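Local atomic coordinates of capsular polysaccharide biosynthesis protein (Burkholderia pseudomallei, PDB entry 4BQN), a protein that binds coenzyme A and probably acts as an acetyltransferase in the biosynthesis of capsular polysaccharide. Residues L113-A126 / Y272-P284. The protein carries 1 engineered substitution. Residues are numbered along the deposited sequence; the frame is centred on the assembly and turned at random. Where two conformers were deposited one is given.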
loop_
_atom_site.group_PDB
_atom_site.type_symbol
_atom_site.label_atom_id
_atom_site.label_comp_id
_atom_site.label_asym_id
_atom_site.label_seq_id
_atom_site.Cartn_x
_atom_site.Cartn_y
_atom_site.Cartn_z
ATOM N N LEU A 113 7.972 -8.355 -15.394
ATOM C CA LEU A 113 7.189 -7.905 -16.542
ATOM C C LEU A 113 7.330 -6.407 -16.620
ATOM O O LEU A 113 7.711 -5.772 -15.636
ATOM C CB LEU A 113 5.708 -8.277 -16.362
ATOM C CG LEU A 113 5.369 -9.770 -16.314
ATOM C CD1 LEU A 113 3.949 -9.982 -15.830
ATOM C CD2 LEU A 113 5.578 -10.427 -17.673
ATOM N N PRO A 114 7.037 -5.826 -17.787
ATOM C CA PRO A 114 7.191 -4.375 -17.895
ATOM C C PRO A 114 6.324 -3.656 -16.868
ATOM O O PRO A 114 5.242 -4.149 -16.513
ATOM C CB PRO A 114 6.675 -4.067 -19.304
ATOM C CG PRO A 114 6.802 -5.350 -20.053
ATOM C CD PRO A 114 6.579 -6.437 -19.049
ATOM N N PRO A 115 6.780 -2.494 -16.391
ATOM C CA PRO A 115 5.929 -1.717 -15.496
ATOM C C PRO A 115 4.606 -1.393 -16.184
ATOM O O PRO A 115 4.568 -1.108 -17.384
ATOM C CB PRO A 115 6.737 -0.436 -15.255
ATOM C CG PRO A 115 8.145 -0.813 -15.570
ATOM C CD PRO A 115 8.051 -1.813 -16.679
ATOM N N HIS A 116 3.521 -1.464 -15.433
ATOM C CA HIS A 116 2.217 -1.132 -15.978
ATOM C C HIS A 116 1.968 0.347 -15.713
ATOM O O HIS A 116 2.242 0.820 -14.601
ATOM C CB HIS A 116 1.128 -1.996 -15.325
ATOM C CG HIS A 116 -0.201 -1.882 -15.999
ATOM N ND1 HIS A 116 -1.003 -0.766 -15.881
ATOM C CD2 HIS A 116 -0.842 -2.727 -16.839
ATOM C CE1 HIS A 116 -2.090 -0.935 -16.614
ATOM N NE2 HIS A 116 -2.016 -2.117 -17.206
ATOM N N PRO A 117 1.447 1.086 -16.715
ATOM C CA PRO A 117 1.301 2.540 -16.517
ATOM C C PRO A 117 0.421 2.907 -15.323
ATOM O O PRO A 117 0.537 4.001 -14.782
ATOM C CB PRO A 117 0.678 3.037 -17.833
ATOM C CG PRO A 117 0.338 1.825 -18.628
ATOM C CD PRO A 117 1.125 0.670 -18.091
ATOM N N GLU A 118 -0.441 1.988 -14.909
ATOM C CA GLU A 118 -1.309 2.234 -13.778
ATOM C C GLU A 118 -0.769 1.678 -12.457
ATOM O O GLU A 118 -1.345 1.936 -11.402
ATOM C CB GLU A 118 -2.716 1.714 -14.093
ATOM C CG GLU A 118 -3.324 2.425 -15.309
ATOM C CD GLU A 118 -4.485 1.698 -15.940
ATOM O OE1 GLU A 118 -4.770 0.542 -15.545
ATOM O OE2 GLU A 118 -5.111 2.298 -16.844
ATOM N N GLY A 119 0.325 0.912 -12.526
ATOM C CA GLY A 119 1.012 0.401 -11.335
ATOM C C GLY A 119 0.495 -0.918 -10.762
ATOM O O GLY A 119 1.091 -1.472 -9.832
ATOM N N TYR A 120 -0.638 -1.403 -11.270
ATOM C CA TYR A 120 -1.282 -2.611 -10.749
ATOM C C TYR A 120 -1.799 -3.443 -11.898
ATOM O O TYR A 120 -2.154 -2.901 -12.960
ATOM C CB TYR A 120 -2.456 -2.266 -9.822
ATOM C CG TYR A 120 -2.058 -1.339 -8.715
ATOM C CD1 TYR A 120 -1.520 -1.829 -7.530
ATOM C CD2 TYR A 120 -2.162 0.045 -8.877
ATOM C CE1 TYR A 120 -1.124 -0.960 -6.520
ATOM C CE2 TYR A 120 -1.758 0.913 -7.876
ATOM C CZ TYR A 120 -1.245 0.405 -6.709
ATOM O OH TYR A 120 -0.867 1.279 -5.726
ATOM N N VAL A 121 -1.820 -4.753 -11.690
ATOM C CA VAL A 121 -2.390 -5.689 -12.639
ATOM C C VAL A 121 -3.195 -6.752 -11.903
ATOM O O VAL A 121 -3.053 -6.936 -10.688
ATOM C CB VAL A 121 -1.300 -6.382 -13.492
ATOM C CG1 VAL A 121 -0.542 -5.370 -14.355
ATOM C CG2 VAL A 121 -0.336 -7.175 -12.620
ATOM N N ASP A 122 -4.059 -7.433 -12.635
ATOM C CA ASP A 122 -4.838 -8.507 -12.048
ATOM C C ASP A 122 -4.077 -9.816 -12.247
ATOM O O ASP A 122 -3.987 -10.343 -13.359
ATOM C CB ASP A 122 -6.257 -8.538 -12.625
ATOM C CG ASP A 122 -7.170 -9.451 -11.846
ATOM O OD1 ASP A 122 -6.866 -10.660 -11.776
ATOM O OD2 ASP A 122 -8.157 -8.946 -11.260
ATOM N N ALA A 123 -3.479 -10.301 -11.166
ATOM C CA ALA A 123 -2.704 -11.526 -11.185
ATOM C C ALA A 123 -3.542 -12.764 -11.458
ATOM O O ALA A 123 -3.018 -13.740 -11.993
ATOM C CB ALA A 123 -1.930 -11.688 -9.889
ATOM N N LEU A 124 -4.823 -12.759 -11.099
ATOM C CA LEU A 124 -5.638 -13.922 -11.441
ATOM C C LEU A 124 -5.792 -14.020 -12.953
ATOM O O LEU A 124 -5.768 -15.107 -13.503
ATOM C CB LEU A 124 -6.994 -13.886 -10.733
ATOM C CG LEU A 124 -7.764 -15.211 -10.829
ATOM C CD1 LEU A 124 -7.011 -16.363 -10.171
ATOM C CD2 LEU A 124 -9.132 -15.049 -10.203
ATOM N N ILE A 125 -5.940 -12.878 -13.621
ATOM C CA ILE A 125 -5.935 -12.845 -15.093
ATOM C C ILE A 125 -4.629 -13.424 -15.643
ATOM O O ILE A 125 -4.659 -14.186 -16.601
ATOM C CB ILE A 125 -6.268 -11.441 -15.625
ATOM C CG1 ILE A 125 -7.756 -11.204 -15.397
ATOM C CG2 ILE A 125 -5.915 -11.296 -17.109
ATOM C CD1 ILE A 125 -8.283 -9.865 -15.852
ATOM N N ALA A 126 -3.491 -13.066 -15.046
ATOM C CA ALA A 126 -2.228 -13.688 -15.464
ATOM C C ALA A 126 -2.297 -15.222 -15.410
ATOM O O ALA A 126 -1.881 -15.901 -16.348
ATOM C CB ALA A 126 -1.053 -13.166 -14.645
ATOM N N TYR A 272 -11.851 -2.741 -18.532
ATOM C CA TYR A 272 -10.660 -2.805 -17.689
ATOM C C TYR A 272 -10.068 -4.222 -17.687
ATOM O O TYR A 272 -8.859 -4.430 -17.924
ATOM C CB TYR A 272 -10.955 -2.335 -16.251
ATOM C CG TYR A 272 -9.731 -2.485 -15.372
ATOM C CD1 TYR A 272 -8.767 -1.480 -15.311
ATOM C CD2 TYR A 272 -9.496 -3.667 -14.658
ATOM C CE1 TYR A 272 -7.620 -1.632 -14.542
ATOM C CE2 TYR A 272 -8.354 -3.834 -13.887
ATOM C CZ TYR A 272 -7.419 -2.813 -13.830
ATOM O OH TYR A 272 -6.294 -2.994 -13.072
ATOM N N LEU A 273 -10.922 -5.204 -17.426
ATOM C CA LEU A 273 -10.457 -6.580 -17.321
ATOM C C LEU A 273 -10.040 -7.151 -18.676
ATOM O O LEU A 273 -9.056 -7.868 -18.779
ATOM C CB LEU A 273 -11.510 -7.453 -16.632
ATOM C CG LEU A 273 -11.773 -7.099 -15.157
ATOM C CD1 LEU A 273 -13.006 -7.839 -14.667
ATOM C CD2 LEU A 273 -10.563 -7.414 -14.281
ATOM N N LEU A 274 -10.784 -6.830 -19.726
ATOM C CA LEU A 274 -10.370 -7.224 -21.067
ATOM C C LEU A 274 -8.994 -6.651 -21.424
ATOM O O LEU A 274 -8.157 -7.347 -22.012
ATOM C CB LEU A 274 -11.423 -6.799 -22.091
ATOM C CG LEU A 274 -12.772 -7.531 -22.028
ATOM C CD1 LEU A 274 -13.795 -6.876 -22.941
ATOM C CD2 LEU A 274 -12.655 -9.018 -22.333
ATOM N N GLU A 275 -8.751 -5.395 -21.057
ATOM C CA GLU A 275 -7.450 -4.759 -21.312
ATOM C C GLU A 275 -6.318 -5.412 -20.519
ATOM O O GLU A 275 -5.181 -5.460 -20.969
ATOM C CB GLU A 275 -7.523 -3.253 -21.043
ATOM C CG GLU A 275 -8.331 -2.483 -22.080
ATOM C CD GLU A 275 -8.420 -0.985 -21.814
ATOM O OE1 GLU A 275 -7.624 -0.462 -21.003
ATOM O OE2 GLU A 275 -9.292 -0.326 -22.422
ATOM N N GLN A 276 -6.628 -5.923 -19.335
ATOM C CA GLN A 276 -5.634 -6.701 -18.579
ATOM C C GLN A 276 -5.195 -7.932 -19.366
ATOM O O GLN A 276 -3.997 -8.233 -19.461
ATOM C CB GLN A 276 -6.172 -7.107 -17.194
ATOM C CG GLN A 276 -6.343 -5.935 -16.238
ATOM C CD GLN A 276 -5.009 -5.447 -15.702
ATOM O OE1 GLN A 276 -4.218 -6.232 -15.183
ATOM N NE2 GLN A 276 -4.746 -4.152 -15.844
ATOM N N PHE A 277 -6.160 -8.654 -19.935
ATOM C CA PHE A 277 -5.814 -9.789 -20.801
ATOM C C PHE A 277 -4.901 -9.348 -21.940
ATOM O O PHE A 277 -3.877 -9.984 -22.199
ATOM C CB PHE A 277 -7.064 -10.484 -21.357
ATOM C CG PHE A 277 -7.619 -11.542 -20.449
ATOM C CD1 PHE A 277 -7.168 -12.863 -20.539
ATOM C CD2 PHE A 277 -8.573 -11.220 -19.481
ATOM C CE1 PHE A 277 -7.660 -13.847 -19.696
ATOM C CE2 PHE A 277 -9.077 -12.206 -18.643
ATOM C CZ PHE A 277 -8.606 -13.512 -18.739
ATOM N N GLU A 278 -5.260 -8.247 -22.597
ATOM C CA GLU A 278 -4.485 -7.756 -23.732
ATOM C C GLU A 278 -3.066 -7.386 -23.298
ATOM O O GLU A 278 -2.101 -7.660 -24.009
ATOM C CB GLU A 278 -5.217 -6.586 -24.380
ATOM C CG GLU A 278 -6.503 -7.055 -25.054
ATOM C CD GLU A 278 -7.547 -5.979 -25.294
ATOM O OE1 GLU A 278 -7.309 -4.794 -24.993
ATOM O OE2 GLU A 278 -8.630 -6.338 -25.800
ATOM N N TRP A 279 -2.938 -6.805 -22.108
ATOM C CA TRP A 279 -1.642 -6.409 -21.581
ATOM C C TRP A 279 -0.763 -7.643 -21.340
ATOM O O TRP A 279 0.376 -7.691 -21.809
ATOM C CB TRP A 279 -1.821 -5.577 -20.307
ATOM C CG TRP A 279 -0.544 -4.944 -19.841
ATOM C CD1 TRP A 279 -0.042 -3.730 -20.232
ATOM C CD2 TRP A 279 0.401 -5.486 -18.909
ATOM N NE1 TRP A 279 1.160 -3.487 -19.605
ATOM C CE2 TRP A 279 1.448 -4.542 -18.779
ATOM C CE3 TRP A 279 0.462 -6.672 -18.158
ATOM C CZ2 TRP A 279 2.555 -4.755 -17.951
ATOM C CZ3 TRP A 279 1.576 -6.881 -17.317
ATOM C CH2 TRP A 279 2.603 -5.928 -17.236
ATOM N N PHE A 280 -1.290 -8.653 -20.648
ATOM C CA PHE A 280 -0.505 -9.859 -20.402
ATOM C C PHE A 280 -0.146 -10.608 -21.690
ATOM O O PHE A 280 0.940 -11.194 -21.770
ATOM C CB PHE A 280 -1.217 -10.802 -19.444
ATOM C CG PHE A 280 -1.189 -10.349 -18.007
ATOM C CD1 PHE A 280 0.010 -10.333 -17.289
ATOM C CD2 PHE A 280 -2.365 -9.958 -17.365
ATOM C CE1 PHE A 280 0.035 -9.930 -15.959
ATOM C CE2 PHE A 280 -2.347 -9.568 -16.036
ATOM C CZ PHE A 280 -1.147 -9.555 -15.333
ATOM N N GLU A 281 -1.057 -10.602 -22.672
ATOM C CA GLU A 281 -0.814 -11.327 -23.916
ATOM C C GLU A 281 0.336 -10.697 -24.729
ATOM O O GLU A 281 0.905 -11.353 -25.594
ATOM C CB GLU A 281 -2.128 -11.508 -24.699
ATOM C CG GLU A 281 -3.067 -12.556 -24.073
ATOM C CD GLU A 281 -4.544 -12.418 -24.463
ATOM O OE1 GLU A 281 -4.848 -11.699 -25.442
ATOM O OE2 GLU A 281 -5.413 -13.040 -23.790
ATOM N N ARG A 282 0.708 -9.453 -24.410
ATOM C CA ARG A 282 1.849 -8.798 -25.075
ATOM C C ARG A 282 3.206 -9.267 -24.550
ATOM O O ARG A 282 4.213 -9.120 -25.226
ATOM C CB ARG A 282 1.737 -7.273 -24.983
ATOM C CG ARG A 282 0.539 -6.715 -25.737
ATOM C CD ARG A 282 0.414 -5.202 -25.609
ATOM N NE ARG A 282 -0.911 -4.757 -26.052
ATOM C CZ ARG A 282 -1.817 -4.155 -25.281
ATOM N NH1 ARG A 282 -1.552 -3.873 -24.012
ATOM N NH2 ARG A 282 -2.988 -3.810 -25.791
ATOM N N SER A 283 3.237 -9.818 -23.339
ATOM C CA SER A 283 4.486 -10.276 -22.736
ATOM C C SER A 283 4.734 -11.759 -23.048
ATOM O O SER A 283 3.801 -12.478 -23.391
ATOM C CB SER A 283 4.440 -10.060 -21.212
ATOM O OG SER A 283 4.674 -8.700 -20.895
ATOM N N PRO A 284 5.990 -12.235 -22.895
ATOM C CA PRO A 284 6.236 -13.662 -23.109
ATOM C C PRO A 284 5.446 -14.499 -22.110
ATOM O O PRO A 284 5.406 -14.184 -20.925
ATOM C CB PRO A 284 7.743 -13.803 -22.860
ATOM C CG PRO A 284 8.300 -12.426 -23.055
ATOM C CD PRO A 284 7.224 -11.512 -22.545
HETATM O O HOH W 1 3.400 -1.659 -19.817
HETATM O O HOH W 2 -4.044 -2.872 -19.041
HETATM O O HOH W 3 -4.346 -1.286 -13.471
#
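Ile125 enters helix 269-281 as a knob into a hole formed by Leu273, Gln276, Phe277 and Phe280. Its CG1 lies beside the backbone N (chi1 -73°), which puts CG2 of this beta-branched side chain anti to that N and 3.5 Å from the Phe277 ring centroid, a CH-pi contact, while CD1 reaches Leu273 CD2. Ala126, small enough for close approach, lays CB over one face of Phe280. Just before helix 123-130, strand 121-122 meets Gln276, whose side chain bends at chi2 (-75°) so that OE1 accepts a nearly straight bond from Asp122 N (2.8 Å), which sits above the carbonyl plane. Trp279 offers a broad apolar face to Val121 CG1 and to the His116 edge, the His116 and five-membered ring planes 51° apart; Trp279 NE1 donates to a water that in turn donates to Pro115 O.

Behind these contacts, Glu118 N donates in the ring plane to His116 ND1, 3.0 Å away, holding the imidazole's rotation. Tyr120 OH hydrogen-bonds OD1 of Asn200, a coenzyme A-binding residue, which places the loop beside that pocket. Asp122 suits the N-cap because its short carboxylate can turn back: OD2 is hydrogen-bonded to Tyr242 OH, while OD1 accepts from Ile125 N at 3.0 Å.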